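Local coordinates for alkyl hydroperoxide reductase E (Mycobacterium tuberculosis, PDB 5C04) that reduces hydrogen peroxide and organic hydroperoxides as a 1-Cys peroxiredoxin that draws its reducing equivalents from mycoredoxin, at the interface of chains A and B. Coordinates in Å, arbitrary orientation; residue numbers count along the deposited sequence, not the author numbering. Chains: chain A/B, Putative peroxiredoxin MT2298.

Contact 1: the interface of chains A and B. Residues chain A 40, 72, 95-96, 98, 108, 112-114; chain B 95-96, 98.
A:His98 and B:His98 meet across the dimer two-fold, their ND1 atoms sharing a hydrogen bond of 2.8 Å, each in the plane of the other imidazole, the rings almost perpendicular. The bond is nearly straight (170° at H); one ring must donate and the other accept. Within its own chain, A:His98 NE2 donates to A:Gly113 O at 2.7 Å, the acceptor in the imidazole plane, so bonds at both nitrogens fix the ring's rotation. The ring donating at ND1, if its NE2 also donates, may be an imidazolium; hydrogens are not seen and the direction is not decided. With CG anti to the backbone N (chi1 -175°), A:His98 extends toward the partner.

Aromatic rings pack against this polar pair. The six-membered ring of B:Trp96 puts CE3 over the centre of the A:His98 imidazole, 3.6 Å from NE2, and A:Trp96 does the same to B:His98. B:Phe95 stands by A:His98 CE1, its own CE1 3.7 Å away; the imidazole edge points at the phenyl face, planes 61° apart.

Apolar packing completes the patch. A:Gly113 CA sits on the indole face of B:Trp96, 3.5 Å from CD2, while A:Phe108 CZ reaches B:Trp96 CH2 tip to tip at 3.8 Å. A:Val72 CG2 touches the B:Phe95 rim at CZ (3.9 Å).

The residues come mainly from loops: between strand 91-93 and helix 100-104, the turn joining strands 108-109 and 114-115, and just after strand 65-71.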
loop_
_atom_site.group_PDB
_atom_site.type_symbol
_atom_site.label_atom_id
_atom_site.label_comp_id
_atom_site.label_asym_id
_atom_site.label_seq_id
_atom_site.Cartn_x
_atom_site.Cartn_y
_atom_site.Cartn_z
ATOM N N LEU A 40 1.854 -8.859 1.219
ATOM C CA LEU A 40 0.799 -7.931 0.848
ATOM C C LEU A 40 -0.579 -8.368 1.290
ATOM O O LEU A 40 -1.012 -9.500 1.021
ATOM C CB LEU A 40 0.731 -7.756 -0.671
ATOM C CG LEU A 40 1.812 -6.922 -1.392
ATOM C CD1 LEU A 40 1.593 -6.991 -2.907
ATOM C CD2 LEU A 40 1.825 -5.492 -0.880
ATOM N N VAL A 72 4.179 -3.872 4.155
ATOM C CA VAL A 72 4.361 -2.508 3.645
ATOM C C VAL A 72 3.069 -1.713 3.429
ATOM O O VAL A 72 3.159 -0.530 3.072
ATOM C CB VAL A 72 5.237 -2.491 2.365
ATOM C CG1 VAL A 72 6.643 -3.014 2.642
ATOM C CG2 VAL A 72 4.558 -3.199 1.208
ATOM N N PHE A 95 5.313 1.240 6.056
ATOM C CA PHE A 95 4.807 1.924 4.851
ATOM C C PHE A 95 5.662 3.090 4.349
ATOM O O PHE A 95 5.903 3.214 3.138
ATOM C CB PHE A 95 3.405 2.436 5.140
ATOM C CG PHE A 95 2.851 3.363 4.084
ATOM C CD1 PHE A 95 2.363 2.845 2.894
ATOM C CD2 PHE A 95 2.773 4.728 4.310
ATOM C CE1 PHE A 95 1.858 3.673 1.918
ATOM C CE2 PHE A 95 2.280 5.563 3.341
ATOM C CZ PHE A 95 1.820 5.031 2.157
ATOM N N TRP A 96 6.093 3.946 5.264
ATOM C CA TRP A 96 6.872 5.124 4.883
ATOM C C TRP A 96 7.672 5.583 6.098
ATOM O O TRP A 96 7.086 6.073 7.065
ATOM C CB TRP A 96 5.939 6.225 4.393
ATOM C CG TRP A 96 6.674 7.378 3.799
ATOM C CD1 TRP A 96 6.784 8.652 4.300
ATOM C CD2 TRP A 96 7.379 7.374 2.563
ATOM N NE1 TRP A 96 7.506 9.440 3.437
ATOM C CE2 TRP A 96 7.902 8.675 2.371
ATOM C CE3 TRP A 96 7.615 6.410 1.592
ATOM C CZ2 TRP A 96 8.634 9.021 1.234
ATOM C CZ3 TRP A 96 8.348 6.755 0.476
ATOM C CH2 TRP A 96 8.854 8.035 0.310
ATOM N N HIS A 98 9.412 3.196 3.256
ATOM C CA HIS A 98 8.864 1.964 2.653
ATOM C C HIS A 98 9.782 0.756 2.932
ATOM O O HIS A 98 10.896 0.675 2.423
ATOM C CB HIS A 98 8.710 2.203 1.151
ATOM C CG HIS A 98 8.045 1.095 0.387
ATOM N ND1 HIS A 98 7.035 1.314 -0.525
ATOM C CD2 HIS A 98 8.310 -0.233 0.325
ATOM C CE1 HIS A 98 6.694 0.181 -1.101
ATOM N NE2 HIS A 98 7.444 -0.780 -0.585
ATOM N N PHE A 108 13.680 -7.789 3.589
ATOM C CA PHE A 108 13.009 -7.002 2.547
ATOM C C PHE A 108 13.419 -7.541 1.182
ATOM O O PHE A 108 14.616 -7.866 0.956
ATOM C CB PHE A 108 13.358 -5.530 2.704
ATOM C CG PHE A 108 12.591 -4.600 1.790
ATOM C CD1 PHE A 108 11.212 -4.457 1.899
ATOM C CD2 PHE A 108 13.269 -3.829 0.854
ATOM C CE1 PHE A 108 10.537 -3.546 1.079
ATOM C CE2 PHE A 108 12.588 -2.934 0.028
ATOM C CZ PHE A 108 11.224 -2.825 0.134
ATOM N N ALA A 112 11.061 -6.417 -5.532
ATOM C CA ALA A 112 9.613 -6.343 -5.565
ATOM C C ALA A 112 9.004 -5.260 -4.665
ATOM O O ALA A 112 7.847 -4.889 -4.859
ATOM C CB ALA A 112 9.030 -7.695 -5.239
ATOM N N GLY A 113 9.763 -4.720 -3.717
ATOM C CA GLY A 113 9.261 -3.675 -2.825
ATOM C C GLY A 113 8.348 -4.175 -1.716
ATOM O O GLY A 113 7.540 -3.414 -1.154
ATOM N N ILE A 114 8.507 -5.435 -1.351
ATOM C CA ILE A 114 7.703 -6.051 -0.309
ATOM C C ILE A 114 8.599 -6.798 0.669
ATOM O O ILE A 114 9.712 -7.194 0.327
ATOM C CB ILE A 114 6.682 -7.044 -0.921
ATOM C CG1 ILE A 114 7.417 -8.103 -1.774
ATOM C CG2 ILE A 114 5.600 -6.309 -1.682
ATOM C CD1 ILE A 114 6.551 -9.141 -2.437
ATOM N N PHE B 95 3.849 2.394 -6.852
ATOM C CA PHE B 95 4.120 1.624 -5.629
ATOM C C PHE B 95 5.605 1.366 -5.373
ATOM O O PHE B 95 6.068 1.482 -4.226
ATOM C CB PHE B 95 3.353 0.293 -5.686
ATOM C CG PHE B 95 3.747 -0.689 -4.629
ATOM C CD1 PHE B 95 3.272 -0.535 -3.344
ATOM C CD2 PHE B 95 4.520 -1.796 -4.929
ATOM C CE1 PHE B 95 3.602 -1.420 -2.351
ATOM C CE2 PHE B 95 4.896 -2.687 -3.944
ATOM C CZ PHE B 95 4.411 -2.505 -2.655
ATOM N N TRP B 96 6.340 0.990 -6.411
ATOM C CA TRP B 96 7.777 0.650 -6.257
ATOM C C TRP B 96 8.455 0.829 -7.618
ATOM O O TRP B 96 8.254 0.007 -8.521
ATOM C CB TRP B 96 7.914 -0.771 -5.717
ATOM C CG TRP B 96 9.325 -1.119 -5.287
ATOM C CD1 TRP B 96 10.174 -2.047 -5.855
ATOM C CD2 TRP B 96 10.016 -0.568 -4.175
ATOM N NE1 TRP B 96 11.363 -2.078 -5.163
ATOM C CE2 TRP B 96 11.293 -1.181 -4.128
ATOM C CE3 TRP B 96 9.688 0.385 -3.206
ATOM C CZ2 TRP B 96 12.224 -0.877 -3.135
ATOM C CZ3 TRP B 96 10.633 0.696 -2.218
ATOM C CH2 TRP B 96 11.882 0.072 -2.202
ATOM N N HIS B 98 8.405 3.967 -4.953
ATOM C CA HIS B 98 7.262 4.506 -4.229
ATOM C C HIS B 98 7.094 5.972 -4.511
ATOM O O HIS B 98 7.952 6.795 -4.153
ATOM C CB HIS B 98 7.515 4.253 -2.736
ATOM C CG HIS B 98 6.426 4.668 -1.798
ATOM N ND1 HIS B 98 5.985 3.849 -0.772
ATOM C CD2 HIS B 98 5.706 5.804 -1.688
ATOM C CE1 HIS B 98 5.054 4.467 -0.074
ATOM N NE2 HIS B 98 4.859 5.656 -0.616
#

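Contact 2: the interface of chains A and B. Residues chain A 42, 74, 76-77; chain B 40-42, 77.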
loop_
_atom_site.group_PDB
_atom_site.type_symbol
_atom_site.label_atom_id
_atom_site.label_comp_id
_atom_site.label_asym_id
_atom_site.label_seq_id
_atom_site.Cartn_x
_atom_site.Cartn_y
_atom_site.Cartn_z
ATOM N N PHE A 42 -4.482 -8.827 0.987
ATOM C CA PHE A 42 -5.408 -9.169 -0.104
ATOM C C PHE A 42 -4.703 -9.946 -1.197
ATOM O O PHE A 42 -5.068 -9.815 -2.406
ATOM C CB PHE A 42 -6.054 -7.956 -0.767
ATOM C CG PHE A 42 -6.744 -7.018 0.157
ATOM C CD1 PHE A 42 -7.941 -7.349 0.764
ATOM C CD2 PHE A 42 -6.228 -5.733 0.340
ATOM C CE1 PHE A 42 -8.599 -6.418 1.584
ATOM C CE2 PHE A 42 -6.880 -4.828 1.161
ATOM C CZ PHE A 42 -8.029 -5.187 1.780
ATOM N N PRO A 74 -0.303 0.565 4.249
ATOM C CA PRO A 74 -0.679 1.565 5.220
ATOM C C PRO A 74 -1.884 1.141 6.057
ATOM O O PRO A 74 -2.602 0.207 5.697
ATOM C CB PRO A 74 -0.985 2.775 4.357
ATOM C CG PRO A 74 -1.543 2.189 3.110
ATOM C CD PRO A 74 -0.821 0.879 2.905
ATOM N N PRO A 76 -5.030 2.128 6.478
ATOM C CA PRO A 76 -6.389 1.916 5.923
ATOM C C PRO A 76 -6.532 0.589 5.167
ATOM O O PRO A 76 -7.598 -0.012 5.194
ATOM C CB PRO A 76 -6.580 3.119 4.978
ATOM C CG PRO A 76 -5.701 4.173 5.557
ATOM C CD PRO A 76 -4.480 3.439 6.079
ATOM N N THR A 77 -5.480 0.173 4.449
ATOM C CA THR A 77 -5.504 -1.135 3.814
ATOM C C THR A 77 -5.685 -2.242 4.834
ATOM O O THR A 77 -6.497 -3.158 4.662
ATOM C CB THR A 77 -4.213 -1.353 3.010
ATOM O OG1 THR A 77 -4.213 -0.426 1.908
ATOM C CG2 THR A 77 -4.089 -2.762 2.468
ATOM N N LEU B 40 -4.915 7.611 -0.867
ATOM C CA LEU B 40 -4.957 6.197 -0.444
ATOM C C LEU B 40 -6.300 5.533 -0.636
ATOM O O LEU B 40 -7.351 6.040 -0.205
ATOM C CB LEU B 40 -4.633 6.067 1.045
ATOM C CG LEU B 40 -3.207 6.262 1.552
ATOM C CD1 LEU B 40 -3.122 6.141 3.063
ATOM C CD2 LEU B 40 -2.253 5.310 0.891
ATOM N N ALA B 41 -6.248 4.347 -1.188
ATOM C CA ALA B 41 -7.414 3.466 -1.218
ATOM C C ALA B 41 -8.006 3.308 0.173
ATOM O O ALA B 41 -7.299 3.289 1.178
ATOM C CB ALA B 41 -6.999 2.094 -1.743
ATOM N N PHE B 42 -9.333 3.155 0.206
ATOM C CA PHE B 42 -10.077 2.876 1.442
ATOM C C PHE B 42 -10.042 4.009 2.461
ATOM O O PHE B 42 -10.093 3.728 3.692
ATOM C CB PHE B 42 -9.585 1.620 2.145
ATOM C CG PHE B 42 -9.522 0.394 1.283
ATOM C CD1 PHE B 42 -10.669 -0.224 0.830
ATOM C CD2 PHE B 42 -8.293 -0.205 1.028
ATOM C CE1 PHE B 42 -10.588 -1.415 0.082
ATOM C CE2 PHE B 42 -8.221 -1.363 0.271
ATOM C CZ PHE B 42 -9.351 -1.928 -0.214
ATOM N N THR B 77 -4.338 -4.200 -3.659
ATOM C CA THR B 77 -5.154 -3.241 -2.925
ATOM C C THR B 77 -6.153 -2.582 -3.847
ATOM O O THR B 77 -7.355 -2.470 -3.525
ATOM C CB THR B 77 -4.260 -2.171 -2.265
ATOM O OG1 THR B 77 -3.504 -2.801 -1.235
ATOM C CG2 THR B 77 -5.045 -1.008 -1.634
HETATM O O HOH W 1 -4.691 2.308 1.509
HETATM O O HOH W 2 -2.093 -1.061 0.315
HETATM O O HOH W 3 -9.888 1.732 5.887
#
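A:Thr77 faces B:Thr77 across the two-fold, with B:Phe42 and B:Leu40 packing against the start of helix 75-85 of chain A and the residue just before it. The threonines cross without bonding directly: A:Thr77 OG1 lies 3.7 Å from the methyl CG2 of B:Thr77, and the reverse pair is equally spaced. Water 2 joins the two hydroxyls, at 2.7 Å from A:Thr77 OG1 and at the same distance from B:Thr77 OG1. On A:Thr77 the hydroxyl stands anti to the carbonyl carbon (chi1 -67°), a position from which it also meets water 1. That water passes the link on to the backbone B:Ala41 O, 2.8 Å from water 1, so one hydroxyl serves two bridges.

B:Phe42 reaches tip to tip toward A:Phe42, the CE2 atoms of the two rings 3.8 Å apart. Its CD2 lies 4.1 Å from A:Thr77 CA. The B:Phe42 carbonyl lies beside A:Pro76, where water 3 spans B:Phe42 O and A:Pro76 O, 3.0 Å from each. Ring packing and a backbone water bridge therefore secure opposite ends of this residue.

B:Leu40 splits its methyls between two prolines. The side chain runs opposite to A:Pro74, with CD2 3.9 Å from its CG, and crosses A:Pro76 at about a right angle, with CD1 4.1 Å from its CG.

Hydrophobic packing and water bridges thus join residues 74-77, at and just before the start of helix 75-85, to the partner's 40-42 loop, while Thr77 and Phe42 each also meet their own twin. This loop belongs to the PxxxTxxC motif of peroxiredoxins, which ends at the peroxidatic Cys46, so the dimer contact probably supports the shape of the active-site loop.

The C-alpha centres of contact 1 and contact 2 lie about 13 Å apart, and both belong to one two-fold dimer interface, which repeats each patch with the chains exchanged. Leu40 takes part in each, at the margin of contact 1 through chain A and more fully in contact 2 through chain B; the segment after strand 65-71 also runs from one to the other. A direct polar bond in contact 1 contrasts with water bridging in contact 2. Their centres stand about 12 and 14 Å from A:Cys46, so the interface may influence the catalytic cysteine's surroundings, though the structure alone does not show it.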